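Local coordinates for protein putative fimbrium anchoring subunit Fim4B (Bacteroides ovatus, PDB 5CAG) that probably serves as the anchoring subunit of a fimbrium, a lipoprotein of the FimB/Mfa2 family that would hold the pilus to the outer membrane, at residues A[143-149]-A[200-206]; A[165-169]-A[230-234]; A[70-74]-A[117-121]; A[79-83]-A[94-98]. Numbering follows the deposited sequence.

Interaction 1: A[143-149]-A[200-206]. With SO4 (sulfate ion), chain D.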
loop_
_atom_site.group_PDB
_atom_site.type_symbol
_atom_site.label_atom_id
_atom_site.label_comp_id
_atom_site.label_asym_id
_atom_site.label_seq_id
_atom_site.Cartn_x
_atom_site.Cartn_y
_atom_site.Cartn_z
ATOM N N VAL A 143 6.271 1.180 -1.377
ATOM C CA VAL A 143 5.683 -0.142 -1.146
ATOM C C VAL A 143 4.322 -0.307 -1.853
ATOM O O VAL A 143 3.620 -1.276 -1.600
ATOM C CB VAL A 143 5.576 -0.422 0.358
ATOM C CG1 VAL A 143 6.958 -0.537 0.979
ATOM C CG2 VAL A 143 4.758 0.654 1.056
ATOM N N VAL A 144 3.965 0.616 -2.754
ATOM C CA VAL A 144 2.717 0.525 -3.510
ATOM C C VAL A 144 3.039 0.344 -4.987
ATOM O O VAL A 144 3.690 1.213 -5.568
ATOM C CB VAL A 144 1.808 1.748 -3.297
ATOM C CG1 VAL A 144 0.576 1.651 -4.185
ATOM C CG2 VAL A 144 1.415 1.907 -1.840
ATOM N N LYS A 145 2.589 -0.782 -5.585
ATOM C CA LYS A 145 2.769 -1.111 -7.010
ATOM C C LYS A 145 1.580 -0.550 -7.818
ATOM O O LYS A 145 0.441 -0.688 -7.376
ATOM C CB LYS A 145 2.900 -2.650 -7.238
ATOM C CG LYS A 145 4.220 -3.334 -6.789
ATOM C CD LYS A 145 4.428 -4.753 -7.431
ATOM C CE LYS A 145 5.801 -5.438 -7.220
ATOM N NZ LYS A 145 5.819 -6.553 -6.188
ATOM N N LYS A 146 1.843 0.112 -8.968
ATOM C CA LYS A 146 0.791 0.595 -9.874
ATOM C C LYS A 146 0.540 -0.457 -10.964
ATOM O O LYS A 146 1.490 -1.058 -11.480
ATOM C CB LYS A 146 1.157 1.916 -10.557
ATOM C CG LYS A 146 1.457 3.111 -9.677
ATOM C CD LYS A 146 2.119 4.187 -10.551
ATOM C CE LYS A 146 2.589 5.416 -9.811
ATOM N NZ LYS A 146 3.617 6.176 -10.586
ATOM N N TYR A 147 -0.725 -0.635 -11.352
ATOM C CA TYR A 147 -1.142 -1.546 -12.417
ATOM C C TYR A 147 -2.107 -0.837 -13.366
ATOM O O TYR A 147 -2.808 0.100 -12.965
ATOM C CB TYR A 147 -1.825 -2.781 -11.848
ATOM C CG TYR A 147 -1.042 -3.573 -10.829
ATOM C CD1 TYR A 147 -1.078 -3.236 -9.479
ATOM C CD2 TYR A 147 -0.394 -4.754 -11.186
ATOM C CE1 TYR A 147 -0.409 -3.995 -8.524
ATOM C CE2 TYR A 147 0.271 -5.530 -10.237
ATOM C CZ TYR A 147 0.262 -5.146 -8.903
ATOM O OH TYR A 147 0.927 -5.897 -7.954
ATOM N N SER A 148 -2.139 -1.285 -14.616
ATOM C CA SER A 148 -3.039 -0.792 -15.651
ATOM C C SER A 148 -3.323 -1.937 -16.611
ATOM O O SER A 148 -2.492 -2.836 -16.746
ATOM C CB SER A 148 -2.441 0.407 -16.390
ATOM O OG SER A 148 -1.341 0.079 -17.230
ATOM N N PHE A 149 -4.480 -1.922 -17.273
ATOM C CA PHE A 149 -4.811 -2.927 -18.280
ATOM C C PHE A 149 -5.854 -2.381 -19.235
ATOM O O PHE A 149 -6.482 -1.344 -18.981
ATOM C CB PHE A 149 -5.307 -4.239 -17.644
ATOM C CG PHE A 149 -6.695 -4.150 -17.052
ATOM C CD1 PHE A 149 -7.821 -4.403 -17.829
ATOM C CD2 PHE A 149 -6.880 -3.793 -15.723
ATOM C CE1 PHE A 149 -9.101 -4.279 -17.294
ATOM C CE2 PHE A 149 -8.167 -3.704 -15.185
ATOM C CZ PHE A 149 -9.266 -3.938 -15.978
ATOM N N ALA A 200 -8.477 0.471 -17.403
ATOM C CA ALA A 200 -8.527 0.751 -15.974
ATOM C C ALA A 200 -7.129 0.807 -15.365
ATOM O O ALA A 200 -6.165 0.283 -15.934
ATOM C CB ALA A 200 -9.375 -0.279 -15.255
ATOM N N PHE A 201 -7.025 1.519 -14.233
ATOM C CA PHE A 201 -5.791 1.735 -13.479
ATOM C C PHE A 201 -6.065 1.455 -12.030
ATOM O O PHE A 201 -7.113 1.878 -11.523
ATOM C CB PHE A 201 -5.315 3.188 -13.644
ATOM C CG PHE A 201 -4.890 3.561 -15.043
ATOM C CD1 PHE A 201 -5.836 3.848 -16.026
ATOM C CD2 PHE A 201 -3.543 3.653 -15.378
ATOM C CE1 PHE A 201 -5.439 4.156 -17.338
ATOM C CE2 PHE A 201 -3.148 3.976 -16.692
ATOM C CZ PHE A 201 -4.098 4.232 -17.658
ATOM N N PHE A 202 -5.154 0.753 -11.350
ATOM C CA PHE A 202 -5.324 0.457 -9.936
ATOM C C PHE A 202 -3.967 0.251 -9.278
ATOM O O PHE A 202 -2.941 0.249 -9.960
ATOM C CB PHE A 202 -6.257 -0.745 -9.719
ATOM C CG PHE A 202 -5.740 -2.063 -10.211
ATOM C CD1 PHE A 202 -5.946 -2.461 -11.529
ATOM C CD2 PHE A 202 -5.058 -2.918 -9.362
ATOM C CE1 PHE A 202 -5.461 -3.683 -11.995
ATOM C CE2 PHE A 202 -4.564 -4.134 -9.829
ATOM C CZ PHE A 202 -4.778 -4.513 -11.142
ATOM N N THR A 203 -3.957 0.128 -7.946
ATOM C CA THR A 203 -2.737 -0.063 -7.162
ATOM C C THR A 203 -2.958 -1.079 -6.065
ATOM O O THR A 203 -4.096 -1.298 -5.654
ATOM C CB THR A 203 -2.298 1.243 -6.510
ATOM O OG1 THR A 203 -3.335 1.690 -5.645
ATOM C CG2 THR A 203 -1.928 2.315 -7.501
ATOM N N ALA A 204 -1.871 -1.657 -5.558
ATOM C CA ALA A 204 -1.866 -2.601 -4.452
ATOM C C ALA A 204 -0.513 -2.543 -3.755
ATOM O O ALA A 204 0.464 -2.069 -4.343
ATOM C CB ALA A 204 -2.145 -3.999 -4.964
ATOM N N PHE A 205 -0.446 -2.997 -2.499
ATOM C CA PHE A 205 0.819 -3.036 -1.785
ATOM C C PHE A 205 1.687 -4.146 -2.343
ATOM O O PHE A 205 1.165 -5.136 -2.886
ATOM C CB PHE A 205 0.602 -3.237 -0.274
ATOM C CG PHE A 205 0.011 -2.031 0.420
ATOM C CD1 PHE A 205 0.733 -0.844 0.529
ATOM C CD2 PHE A 205 -1.278 -2.066 0.933
ATOM C CE1 PHE A 205 0.168 0.288 1.144
ATOM C CE2 PHE A 205 -1.835 -0.934 1.546
ATOM C CZ PHE A 205 -1.103 0.230 1.655
ATOM N N LYS A 206 3.027 -3.970 -2.236
ATOM C CA LYS A 206 4.029 -4.986 -2.606
ATOM C C LYS A 206 3.789 -6.234 -1.746
ATOM O O LYS A 206 3.398 -6.097 -0.575
ATOM C CB LYS A 206 5.458 -4.457 -2.363
ATOM C CG LYS A 206 6.064 -3.653 -3.485
ATOM C CD LYS A 206 7.534 -3.340 -3.190
ATOM C CE LYS A 206 8.152 -2.520 -4.303
ATOM N NZ LYS A 206 9.388 -1.823 -3.880
HETATM S S SO4 D . 5.625 8.765 -7.978
HETATM O O1 SO4 D . 4.309 9.352 -7.697
HETATM O O2 SO4 D . 6.616 9.818 -8.173
HETATM O O3 SO4 D . 6.022 7.903 -6.857
HETATM O O4 SO4 D . 5.559 7.973 -9.203
#
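Strands 134-154 and 197-205 meet here, at residues 144-149 and 200-205, as a regularly hydrogen-bonded antiparallel pair of the large mixed sheet. Lys145 pairs with Ala204, Tyr147 with Phe202 and Phe149 with Ala200, each through two N-H...O bonds; the shortest include Lys145 N to Ala204 O and Tyr147 N to Phe202 O, both 2.8 Å. One more bond, Lys206 N to Val143 O at 2.8 Å, extends the ladder past the strand end. Aromatic packing dominates the face carrying Tyr147, Phe149 and Phe202: Tyr147 CB sits 3.7 Å from the centroid of the Phe202 ring in a CH-pi contact, while the two rings are nearly parallel but slid apart. On the other face Val144 CG2 meets Phe205 CE1 at 3.6 Å. Polar contacts lie at the margins: Lys146 NZ hydrogen-bonds O4 of a sulfate at 3.0 Å, and Lys206 forms a salt bridge with Glu141. Strand 187-193 flanks 197-205, where Phe189 stacks on Phe202; helix 255-258 covers Tyr147 and Phe149, and Phe149 also reaches strand 232-239.

Interaction 2: A[165-169]-A[230-234]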
loop_
_atom_site.group_PDB
_atom_site.type_symbol
_atom_site.label_atom_id
_atom_site.label_comp_id
_atom_site.label_asym_id
_atom_site.label_seq_id
_atom_site.Cartn_x
_atom_site.Cartn_y
_atom_site.Cartn_z
ATOM N N SER A 165 -12.886 -4.588 -9.805
ATOM C CA SER A 165 -12.408 -5.081 -8.519
ATOM C C SER A 165 -11.335 -6.110 -8.783
ATOM O O SER A 165 -11.382 -6.805 -9.809
ATOM C CB SER A 165 -13.532 -5.662 -7.668
ATOM O OG SER A 165 -14.445 -6.490 -8.377
ATOM N N ILE A 166 -10.335 -6.176 -7.899
ATOM C CA ILE A 166 -9.257 -7.143 -8.044
ATOM C C ILE A 166 -9.014 -7.804 -6.682
ATOM O O ILE A 166 -8.754 -7.143 -5.662
ATOM C CB ILE A 166 -7.991 -6.543 -8.698
ATOM C CG1 ILE A 166 -6.910 -7.597 -8.932
ATOM C CG2 ILE A 166 -7.459 -5.343 -7.938
ATOM C CD1 ILE A 166 -6.406 -7.641 -10.281
ATOM N N ASP A 167 -9.191 -9.123 -6.687
ATOM C CA ASP A 167 -9.029 -9.992 -5.537
ATOM C C ASP A 167 -7.699 -10.673 -5.589
ATOM O O ASP A 167 -7.221 -10.981 -6.678
ATOM C CB ASP A 167 -10.132 -11.044 -5.538
ATOM C CG ASP A 167 -11.322 -10.673 -4.700
ATOM O OD1 ASP A 167 -11.131 -10.386 -3.489
ATOM O OD2 ASP A 167 -12.458 -10.728 -5.231
ATOM N N GLY A 168 -7.123 -10.945 -4.422
ATOM C CA GLY A 168 -5.861 -11.672 -4.328
ATOM C C GLY A 168 -4.604 -10.845 -4.168
ATOM O O GLY A 168 -3.527 -11.417 -4.002
ATOM N N LEU A 169 -4.704 -9.508 -4.245
ATOM C CA LEU A 169 -3.519 -8.663 -4.090
ATOM C C LEU A 169 -3.443 -8.151 -2.661
ATOM O O LEU A 169 -4.389 -8.327 -1.906
ATOM C CB LEU A 169 -3.487 -7.509 -5.102
ATOM C CG LEU A 169 -3.404 -7.877 -6.578
ATOM C CD1 LEU A 169 -3.409 -6.638 -7.428
ATOM C CD2 LEU A 169 -2.195 -8.636 -6.881
ATOM N N ALA A 230 -4.761 -16.876 -5.791
ATOM C CA ALA A 230 -5.283 -16.633 -7.129
ATOM C C ALA A 230 -5.632 -15.167 -7.276
ATOM O O ALA A 230 -6.137 -14.562 -6.328
ATOM C CB ALA A 230 -6.500 -17.494 -7.371
ATOM N N ILE A 231 -5.337 -14.575 -8.442
ATOM C CA ILE A 231 -5.606 -13.159 -8.676
ATOM C C ILE A 231 -6.722 -13.025 -9.687
ATOM O O ILE A 231 -6.551 -13.377 -10.850
ATOM C CB ILE A 231 -4.341 -12.393 -9.078
ATOM C CG1 ILE A 231 -3.275 -12.553 -7.984
ATOM C CG2 ILE A 231 -4.664 -10.913 -9.306
ATOM C CD1 ILE A 231 -1.964 -11.953 -8.296
ATOM N N ILE A 232 -7.873 -12.507 -9.239
ATOM C CA ILE A 232 -9.049 -12.394 -10.084
ATOM C C ILE A 232 -9.533 -10.946 -10.267
ATOM O O ILE A 232 -9.819 -10.220 -9.313
ATOM C CB ILE A 232 -10.165 -13.311 -9.542
ATOM C CG1 ILE A 232 -9.820 -14.775 -9.789
ATOM C CG2 ILE A 232 -11.503 -13.000 -10.177
ATOM C CD1 ILE A 232 -9.295 -15.444 -8.626
ATOM N N LEU A 233 -9.631 -10.566 -11.532
ATOM C CA LEU A 233 -10.135 -9.301 -12.020
ATOM C C LEU A 233 -11.606 -9.493 -12.303
ATOM O O LEU A 233 -11.968 -10.487 -12.950
ATOM C CB LEU A 233 -9.384 -8.922 -13.289
ATOM C CG LEU A 233 -9.213 -7.469 -13.533
ATOM C CD1 LEU A 233 -8.054 -7.232 -14.459
ATOM C CD2 LEU A 233 -10.443 -6.888 -14.132
ATOM N N ILE A 234 -12.466 -8.584 -11.770
ATOM C CA ILE A 234 -13.923 -8.666 -11.941
ATOM C C ILE A 234 -14.407 -7.378 -12.542
ATOM O O ILE A 234 -14.135 -6.311 -12.007
ATOM C CB ILE A 234 -14.732 -9.023 -10.655
ATOM C CG1 ILE A 234 -14.098 -10.169 -9.816
ATOM C CG2 ILE A 234 -16.161 -9.391 -11.032
ATOM C CD1 ILE A 234 -13.088 -9.700 -8.618
#
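Four backbone hydrogen bonds satisfy both ends of two residue pairs. Ser165 N donates to Ile234 O at 3.1 Å and Ser165 O accepts from Ile234 N at 2.9 Å; two residues on, Asp167 N reaches Ile232 O at 2.9 Å and Asp167 O takes Ile232 N at 3.1 Å. Between them, Ile166 and Leu233 form a non-hydrogen-bonded pair, so their backbones turn outward: Ile166 bonds to Ile187 and Leu233 to Ile249. This is how a multistranded antiparallel sheet propagates, with strand 159-167 seated between 187-193 and 232-239, and 244-250 beyond. Ile231, just ahead of its strand, gives its N to Thr252 OG1, while its CA approaches Asp167 O at 3.4 Å as a weaker C-H...O contact. After Asp167, Gly168 has a positive phi of 98°, a conformation in which a CB would jam against the preceding carbonyl and clash with Ala230 O. Apolar groups fill the space beside the ladder: Leu169 CD2 lies 3.6 Å from Ile231 CD1, and Ile166 CD1 lies 3.8 Å from Ile231 CG2.

Interaction 3: A[70-74]-A[117-121]. With SO4 (sulfate ion), chain D.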
loop_
_atom_site.group_PDB
_atom_site.type_symbol
_atom_site.label_atom_id
_atom_site.label_comp_id
_atom_site.label_asym_id
_atom_site.label_seq_id
_atom_site.Cartn_x
_atom_site.Cartn_y
_atom_site.Cartn_z
ATOM N N SER A 70 13.615 -1.288 17.191
ATOM C CA SER A 70 13.059 -1.650 15.902
ATOM C C SER A 70 12.577 -0.310 15.353
ATOM O O SER A 70 12.064 0.486 16.139
ATOM C CB SER A 70 11.955 -2.684 16.062
ATOM O OG SER A 70 12.472 -3.945 16.447
ATOM N N VAL A 71 12.827 0.023 14.083
ATOM C CA VAL A 71 12.440 1.361 13.614
ATOM C C VAL A 71 11.463 1.291 12.433
ATOM O O VAL A 71 11.551 0.362 11.616
ATOM C CB VAL A 71 13.695 2.212 13.241
ATOM C CG1 VAL A 71 13.322 3.647 12.882
ATOM C CG2 VAL A 71 14.724 2.205 14.359
ATOM N N VAL A 72 10.561 2.289 12.334
ATOM C CA VAL A 72 9.646 2.445 11.197
ATOM C C VAL A 72 9.645 3.914 10.760
ATOM O O VAL A 72 9.672 4.816 11.602
ATOM C CB VAL A 72 8.186 1.926 11.362
ATOM C CG1 VAL A 72 8.125 0.424 11.545
ATOM C CG2 VAL A 72 7.444 2.648 12.471
ATOM N N VAL A 73 9.646 4.149 9.446
ATOM C CA VAL A 73 9.567 5.490 8.877
ATOM C C VAL A 73 8.594 5.425 7.735
ATOM O O VAL A 73 8.822 4.661 6.783
ATOM C CB VAL A 73 10.906 6.102 8.410
ATOM C CG1 VAL A 73 10.716 7.574 8.063
ATOM C CG2 VAL A 73 11.997 5.933 9.451
ATOM N N TYR A 74 7.517 6.200 7.809
ATOM C CA TYR A 74 6.555 6.204 6.723
ATOM C C TYR A 74 6.022 7.631 6.529
ATOM O O TYR A 74 6.159 8.455 7.432
ATOM C CB TYR A 74 5.440 5.182 6.988
ATOM C CG TYR A 74 4.553 5.523 8.168
ATOM C CD1 TYR A 74 3.432 6.330 8.012
ATOM C CD2 TYR A 74 4.819 5.015 9.437
ATOM C CE1 TYR A 74 2.613 6.647 9.093
ATOM C CE2 TYR A 74 4.012 5.342 10.536
ATOM C CZ TYR A 74 2.910 6.164 10.357
ATOM O OH TYR A 74 2.086 6.493 11.409
ATOM N N LEU A 117 2.688 5.152 -0.595
ATOM C CA LEU A 117 3.264 4.907 0.735
ATOM C C LEU A 117 4.736 4.557 0.572
ATOM O O LEU A 117 5.100 3.784 -0.335
ATOM C CB LEU A 117 2.517 3.816 1.517
ATOM C CG LEU A 117 2.934 3.578 2.951
ATOM C CD1 LEU A 117 2.503 4.719 3.891
ATOM C CD2 LEU A 117 2.378 2.309 3.416
ATOM N N TYR A 118 5.576 5.213 1.403
ATOM C CA TYR A 118 7.024 5.051 1.427
ATOM C C TYR A 118 7.409 4.549 2.788
ATOM O O TYR A 118 7.015 5.137 3.791
ATOM C CB TYR A 118 7.741 6.352 1.071
ATOM C CG TYR A 118 7.240 6.955 -0.216
ATOM C CD1 TYR A 118 7.654 6.464 -1.452
ATOM C CD2 TYR A 118 6.321 7.999 -0.203
ATOM C CE1 TYR A 118 7.176 7.013 -2.643
ATOM C CE2 TYR A 118 5.819 8.538 -1.387
ATOM C CZ TYR A 118 6.248 8.047 -2.604
ATOM O OH TYR A 118 5.741 8.627 -3.745
ATOM N N VAL A 119 8.057 3.395 2.842
ATOM C CA VAL A 119 8.373 2.779 4.119
ATOM C C VAL A 119 9.848 2.412 4.205
ATOM O O VAL A 119 10.479 2.046 3.208
ATOM C CB VAL A 119 7.458 1.530 4.357
ATOM C CG1 VAL A 119 7.936 0.654 5.522
ATOM C CG2 VAL A 119 6.016 1.942 4.584
ATOM N N LEU A 120 10.369 2.516 5.435
ATOM C CA LEU A 120 11.645 2.007 5.896
ATOM C C LEU A 120 11.383 1.272 7.202
ATOM O O LEU A 120 10.755 1.843 8.106
ATOM C CB LEU A 120 12.731 3.072 6.066
ATOM C CG LEU A 120 13.973 2.577 6.824
ATOM C CD1 LEU A 120 14.767 1.591 6.001
ATOM C CD2 LEU A 120 14.826 3.707 7.276
ATOM N N ASN A 121 11.804 0.005 7.290
ATOM C CA ASN A 121 11.650 -0.735 8.540
ATOM C C ASN A 121 12.922 -1.530 8.820
ATOM O O ASN A 121 13.381 -2.311 7.968
ATOM C CB ASN A 121 10.401 -1.607 8.580
ATOM C CG ASN A 121 10.412 -2.784 7.661
ATOM O OD1 ASN A 121 10.213 -2.663 6.441
ATOM N ND2 ASN A 121 10.601 -3.949 8.249
HETATM S S SO4 D . 5.625 8.765 -7.978
HETATM O O1 SO4 D . 4.309 9.352 -7.697
HETATM O O2 SO4 D . 6.616 9.818 -8.173
HETATM O O3 SO4 D . 6.022 7.903 -6.857
HETATM O O4 SO4 D . 5.559 7.973 -9.203
#
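The odd feature of this buried strand pair is an ion at one end: Tyr118 OH makes a weak 3.2 Å hydrogen bond to O3 of a sulfate, probably from the crystallisation liquor; the same ion is also hydrogen-bonded to Thr30 and Lys146. The Tyr118 ring meets Trp26 edge-to-face. Strands 70-74 and 118-121 run antiparallel, joined by the reciprocal bonds Val73 N to Leu120 O, 2.9 Å, and Leu120 N to Val73 O, 3.0 Å. CA-H...O contacts extend the zipper both ways, from Asn121 CA to Val71 O at 3.3 Å and from Tyr74 CA to Tyr118 O at 3.2 Å. Val73 CG2 and Leu120 CD2 touch at 4.2 Å on one face, where Trp138 packs on both residues; on the other, Tyr74 CB meets Val119 CG2 at 4.1 Å. Strand 36-43 borders 67-75 on its far edge, consistent with a transthyretin-clan beta fold. Polar ends find outside partners, Tyr74 OH with Arg38, Asn121 with Lys209 and Tyr89, so the joint rests on backbone bonding and aliphatic packing.

Interaction 4: A[79-83]-A[94-98]. With SO4 (sulfate ion), chain I; SO4 (sulfate ion), chain H.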
loop_
_atom_site.group_PDB
_atom_site.type_symbol
_atom_site.label_atom_id
_atom_site.label_comp_id
_atom_site.label_asym_id
_atom_site.label_seq_id
_atom_site.Cartn_x
_atom_site.Cartn_y
_atom_site.Cartn_z
ATOM N N GLU A 79 -4.281 9.975 1.549
ATOM C CA GLU A 79 -5.721 10.002 1.331
ATOM C C GLU A 79 -6.403 8.701 1.752
ATOM O O GLU A 79 -7.086 8.648 2.776
ATOM C CB GLU A 79 -6.021 10.276 -0.163
ATOM C CG GLU A 79 -5.714 11.700 -0.596
ATOM C CD GLU A 79 -6.440 12.754 0.217
ATOM O OE1 GLU A 79 -7.690 12.802 0.135
ATOM O OE2 GLU A 79 -5.770 13.482 0.987
ATOM N N SER A 80 -6.247 7.678 0.922
ATOM C CA SER A 80 -6.864 6.370 1.038
ATOM C C SER A 80 -6.310 5.572 2.203
ATOM O O SER A 80 -7.078 4.876 2.887
ATOM C CB SER A 80 -6.647 5.579 -0.256
ATOM O OG SER A 80 -6.977 6.298 -1.438
ATOM N N ILE A 81 -4.972 5.643 2.397
ATOM C CA ILE A 81 -4.243 4.864 3.393
ATOM C C ILE A 81 -4.454 5.398 4.769
ATOM O O ILE A 81 -4.357 6.605 5.026
ATOM C CB ILE A 81 -2.733 4.708 3.085
ATOM C CG1 ILE A 81 -2.535 3.981 1.734
ATOM C CG2 ILE A 81 -2.034 3.910 4.195
ATOM C CD1 ILE A 81 -1.227 4.032 1.236
ATOM N N ARG A 82 -4.760 4.460 5.658
ATOM C CA ARG A 82 -4.956 4.662 7.081
ATOM C C ARG A 82 -3.945 3.746 7.825
ATOM O O ARG A 82 -3.480 2.749 7.264
ATOM C CB ARG A 82 -6.422 4.385 7.475
ATOM C CG ARG A 82 -7.459 5.296 6.821
ATOM C CD ARG A 82 -8.875 4.931 7.266
ATOM N NE ARG A 82 -9.899 5.429 6.338
ATOM C CZ ARG A 82 -11.196 5.139 6.429
ATOM N NH1 ARG A 82 -11.643 4.355 7.408
ATOM N NH2 ARG A 82 -12.056 5.624 5.536
ATOM N N ILE A 83 -3.570 4.120 9.053
ATOM C CA ILE A 83 -2.629 3.367 9.881
ATOM C C ILE A 83 -3.362 2.874 11.111
ATOM O O ILE A 83 -4.138 3.625 11.738
ATOM C CB ILE A 83 -1.377 4.235 10.260
ATOM C CG1 ILE A 83 -0.557 4.660 9.024
ATOM C CG2 ILE A 83 -0.478 3.590 11.334
ATOM C CD1 ILE A 83 -0.017 3.548 8.170
ATOM N N ALA A 94 -0.730 -0.699 7.472
ATOM C CA ALA A 94 -1.306 0.320 6.599
ATOM C C ALA A 94 -2.464 -0.326 5.866
ATOM O O ALA A 94 -2.320 -1.450 5.374
ATOM C CB ALA A 94 -0.265 0.844 5.618
ATOM N N TYR A 95 -3.622 0.328 5.845
ATOM C CA TYR A 95 -4.811 -0.263 5.231
ATOM C C TYR A 95 -5.644 0.801 4.539
ATOM O O TYR A 95 -5.365 1.987 4.702
ATOM C CB TYR A 95 -5.647 -0.992 6.311
ATOM C CG TYR A 95 -6.275 -0.074 7.342
ATOM C CD1 TYR A 95 -5.518 0.482 8.367
ATOM C CD2 TYR A 95 -7.634 0.209 7.315
ATOM C CE1 TYR A 95 -6.091 1.331 9.311
ATOM C CE2 TYR A 95 -8.220 1.052 8.260
ATOM C CZ TYR A 95 -7.449 1.606 9.261
ATOM O OH TYR A 95 -8.027 2.468 10.168
ATOM N N THR A 96 -6.676 0.386 3.787
ATOM C CA THR A 96 -7.589 1.341 3.151
ATOM C C THR A 96 -9.002 1.165 3.670
ATOM O O THR A 96 -9.355 0.087 4.154
ATOM C CB THR A 96 -7.578 1.187 1.665
ATOM O OG1 THR A 96 -7.650 -0.210 1.351
ATOM C CG2 THR A 96 -6.399 1.888 1.037
ATOM N N GLY A 97 -9.812 2.211 3.556
ATOM C CA GLY A 97 -11.198 2.117 4.000
ATOM C C GLY A 97 -12.084 1.336 3.050
ATOM O O GLY A 97 -11.710 1.129 1.890
ATOM N N ASN A 98 -13.267 0.892 3.528
ATOM C CA ASN A 98 -14.235 0.237 2.650
ATOM C C ASN A 98 -14.948 1.318 1.823
ATOM O O ASN A 98 -15.138 2.420 2.338
ATOM C CB ASN A 98 -15.200 -0.592 3.435
ATOM C CG ASN A 98 -14.685 -1.957 3.729
ATOM O OD1 ASN A 98 -14.214 -2.241 4.826
ATOM N ND2 ASN A 98 -14.792 -2.848 2.754
HETATM S S SO4 I . -11.318 7.475 2.746
HETATM O O1 SO4 I . -10.484 6.267 2.831
HETATM O O2 SO4 I . -10.807 8.449 3.711
HETATM O O3 SO4 I . -11.228 8.044 1.398
HETATM O O4 SO4 I . -12.720 7.130 3.059
HETATM S S SO4 H . -15.268 4.721 7.134
HETATM O O1 SO4 H . -14.444 5.031 8.306
HETATM O O2 SO4 H . -15.951 5.945 6.677
HETATM O O3 SO4 H . -14.432 4.189 6.040
HETATM O O4 SO4 H . -16.251 3.702 7.511
#
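This is a beta hairpin, strand 81-84 returning as 93-96, at one edge of a four-stranded antiparallel sheet. Ala94, within the second strand, rests its CB against Ile81 CG2 at 3.8 Å and Ile83 CD1 at 3.7 Å, while its backbone bonds to Tyr173 of the next strand and Phe205 covers the apolar side. Tyr95 forms the hydrogen-bonded pair with Arg82: Tyr95 N gives to Arg82 O at 2.8 Å and Tyr95 O receives Arg82 N at 2.7 Å. Its ring lies under Arg82 CB, 3.7 Å from CB to centroid, a CH-pi contact, and makes a cation-pi pair with Arg84. Thr96 brings CG2 to 3.6 Å from Ser80 O and turns its hydroxyl to the carbonyl of Trp112. Gly97 has no side chain to obstruct the Arg82 guanidinium, whose face covers Gly97 CA, 3.9 Å from Arg82 CZ. The guanidinium edge bonds one sulfate and, weakly, a second, both probably from the crystallisation liquor; its shortest bond is Arg82 NH2 to O3 of sulfate H, 2.8 Å.

Overall arrangement
Interactions 1, 2 and 3 belong to one large mixed sheet, while interaction 4 lies in a separate four-stranded sheet packed beside it. Strand 134-154 links interactions 1 and 3 (centres about 20 Å apart); interaction 2, reached through 197-205 and 187-193, touches interaction 1 (centres about 12 Å apart). Interactions 2 and 3, about 27 Å apart between centres, stand on opposite sides of the chain's centre. Along the sequence, interaction 4 is nested inside the loop closed by interaction 3; interaction 1 follows, its segments alternating with those of interaction 2. Leu117 and Phe205 both pack on the 79-83/94-98 hairpin, so interactions 1, 3 and 4 meet near the middle of the molecule, while strand 134-154 carries the sheet across.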